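Local coordinates for NS3-like protein (Alongshan virus, PDB 6M40) that probably unwinds RNA at the expense of ATP, this chain being the helicase part of a longer viral protein, at residues V183-A187 / I215-Y221. Residues are numbered along the deposited sequence; the frame is centred on the assembly and turned at random.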
loop_
_atom_site.group_PDB
_atom_site.type_symbol
_atom_site.label_atom_id
_atom_site.label_comp_id
_atom_site.label_asym_id
_atom_site.label_seq_id
_atom_site.Cartn_x
_atom_site.Cartn_y
_atom_site.Cartn_z
ATOM N N VAL A 183 -18.346 19.626 1.244
ATOM C CA VAL A 183 -18.995 18.738 2.200
ATOM C C VAL A 183 -20.135 19.439 2.927
ATOM O O VAL A 183 -21.000 18.768 3.502
ATOM C CB VAL A 183 -17.958 18.188 3.193
ATOM C CG1 VAL A 183 -18.645 17.619 4.424
ATOM C CG2 VAL A 183 -17.093 17.133 2.521
ATOM N N ARG A 184 -20.150 20.772 2.949
ATOM C CA ARG A 184 -21.322 21.476 3.452
ATOM C C ARG A 184 -22.445 21.447 2.425
ATOM O O ARG A 184 -23.588 21.108 2.750
ATOM C CB ARG A 184 -20.964 22.915 3.819
ATOM C CG ARG A 184 -20.213 23.022 5.134
ATOM C CD ARG A 184 -19.781 24.445 5.444
ATOM N NE ARG A 184 -18.596 24.456 6.296
ATOM C CZ ARG A 184 -18.092 25.540 6.873
ATOM N NH1 ARG A 184 -18.675 26.714 6.712
ATOM N NH2 ARG A 184 -17.005 25.442 7.624
ATOM N N LYS A 185 -22.129 21.793 1.175
ATOM C CA LYS A 185 -23.098 21.655 0.095
ATOM C C LYS A 185 -23.760 20.281 0.137
ATOM O O LYS A 185 -24.990 20.169 0.078
ATOM C CB LYS A 185 -22.405 21.887 -1.250
ATOM C CG LYS A 185 -23.021 22.984 -2.100
ATOM C CD LYS A 185 -22.481 22.946 -3.526
ATOM C CE LYS A 185 -21.624 24.162 -3.857
ATOM N NZ LYS A 185 -21.572 24.430 -5.325
ATOM N N TYR A 186 -22.948 19.224 0.259
ATOM C CA TYR A 186 -23.471 17.861 0.310
ATOM C C TYR A 186 -24.339 17.644 1.550
ATOM O O TYR A 186 -25.397 17.011 1.471
ATOM C CB TYR A 186 -22.299 16.866 0.273
ATOM C CG TYR A 186 -22.657 15.405 0.043
ATOM C CD1 TYR A 186 -23.050 14.595 1.097
ATOM C CD2 TYR A 186 -22.564 14.830 -1.222
ATOM C CE1 TYR A 186 -23.369 13.256 0.900
ATOM C CE2 TYR A 186 -22.884 13.487 -1.429
ATOM C CZ TYR A 186 -23.283 12.710 -0.362
ATOM O OH TYR A 186 -23.600 11.382 -0.545
ATOM N N ALA A 187 -23.918 18.178 2.702
ATOM C CA ALA A 187 -24.643 17.929 3.942
ATOM C C ALA A 187 -26.053 18.509 3.906
ATOM O O ALA A 187 -26.944 18.013 4.608
ATOM C CB ALA A 187 -23.863 18.508 5.122
ATOM N N ILE A 215 -15.730 20.556 10.000
ATOM C CA ILE A 215 -16.932 19.807 9.657
ATOM C C ILE A 215 -17.764 19.548 10.908
ATOM O O ILE A 215 -19.000 19.625 10.879
ATOM C CB ILE A 215 -16.548 18.502 8.942
ATOM C CG1 ILE A 215 -15.976 18.819 7.558
ATOM C CG2 ILE A 215 -17.753 17.583 8.824
ATOM C CD1 ILE A 215 -15.308 17.638 6.877
ATOM N N LYS A 216 -17.101 19.228 12.023
ATOM C CA LYS A 216 -17.813 19.073 13.285
ATOM C C LYS A 216 -18.704 20.278 13.550
ATOM O O LYS A 216 -19.865 20.129 13.948
ATOM C CB LYS A 216 -16.810 18.882 14.429
ATOM C CG LYS A 216 -17.079 17.684 15.333
ATOM C CD LYS A 216 -15.966 17.504 16.373
ATOM C CE LYS A 216 -14.644 17.081 15.734
ATOM N NZ LYS A 216 -13.480 17.121 16.671
ATOM N N GLN A 217 -18.185 21.479 13.310
ATOM C CA GLN A 217 -18.849 22.713 13.698
ATOM C C GLN A 217 -19.730 23.292 12.599
ATOM O O GLN A 217 -20.203 24.419 12.740
ATOM C CB GLN A 217 -17.807 23.753 14.130
ATOM C CG GLN A 217 -17.053 24.424 12.988
ATOM C CD GLN A 217 -15.843 25.217 13.464
ATOM O OE1 GLN A 217 -15.472 25.160 14.634
ATOM N NE2 GLN A 217 -15.222 25.957 12.552
ATOM N N THR A 218 -19.963 22.557 11.512
ATOM C CA THR A 218 -20.856 23.054 10.479
ATOM C C THR A 218 -21.932 22.030 10.137
ATOM O O THR A 218 -23.121 22.316 10.275
ATOM C CB THR A 218 -20.074 23.436 9.226
ATOM O OG1 THR A 218 -18.864 24.107 9.600
ATOM C CG2 THR A 218 -20.911 24.360 8.365
ATOM N N THR A 219 -21.529 20.855 9.676
ATOM C CA THR A 219 -22.499 19.828 9.341
ATOM C C THR A 219 -22.950 19.084 10.592
ATOM O O THR A 219 -22.260 19.087 11.614
ATOM C CB THR A 219 -21.899 18.842 8.349
ATOM O OG1 THR A 219 -20.833 18.117 8.977
ATOM C CG2 THR A 219 -21.363 19.568 7.120
ATOM N N PRO A 220 -24.116 18.434 10.537
ATOM C CA PRO A 220 -24.563 17.595 11.657
ATOM C C PRO A 220 -23.877 16.240 11.719
ATOM O O PRO A 220 -24.202 15.440 12.602
ATOM C CB PRO A 220 -26.063 17.433 11.379
ATOM C CG PRO A 220 -26.170 17.501 9.882
ATOM C CD PRO A 220 -25.110 18.486 9.448
ATOM N N TYR A 221 -22.954 15.963 10.798
ATOM C CA TYR A 221 -22.236 14.699 10.784
ATOM C C TYR A 221 -21.295 14.611 11.981
ATOM O O TYR A 221 -20.749 15.617 12.440
ATOM C CB TYR A 221 -21.414 14.554 9.498
ATOM C CG TYR A 221 -22.188 14.486 8.193
ATOM C CD1 TYR A 221 -23.497 14.948 8.089
ATOM C CD2 TYR A 221 -21.596 13.950 7.056
ATOM C CE1 TYR A 221 -24.187 14.876 6.894
ATOM C CE2 TYR A 221 -22.276 13.874 5.854
ATOM C CZ TYR A 221 -23.571 14.340 5.779
ATOM O OH TYR A 221 -24.258 14.273 4.591
#
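How a threonine just past a helix end can bond back to its last turn with the hydroxyl and pack with the methyl is well illustrated where helix 208-216 meets helix 179-189. Ile215 opens the contact by setting CD1 4.1 Å from CG1 of Val183. The chain leaves helical geometry at Gln217, and Thr218 follows with its OG1 hydrogen-bonded to the carbonyl of His214; the Arg184 guanidinium turns one face to this hydroxyl. Thr219 divides its side chain: OG1 donates to O of Ile215 at 3.0 Å, while CG2 rests on the turn formed by Val183, Arg184 and Ala187, 3.4 Å from the Ala187 CB. The small alanine lets its CA come within 6.1 Å of the Thr219 CA, the nearest such pair. Beyond Pro220, Tyr221 lays its ring beside Ala187, its OH 3.7 Å from CD1 of Tyr186. Helix 208-216 is the beta-alpha-beta crossover from strand 194-198 to strand 222-226, where Ile215 touches Thr223; Val183 and Tyr186 of neighbouring helix 179-189 rest on strand 264-276 of the same mixed sheet, consistent with the second RecA-like domain of flavivirus NS3 helicases.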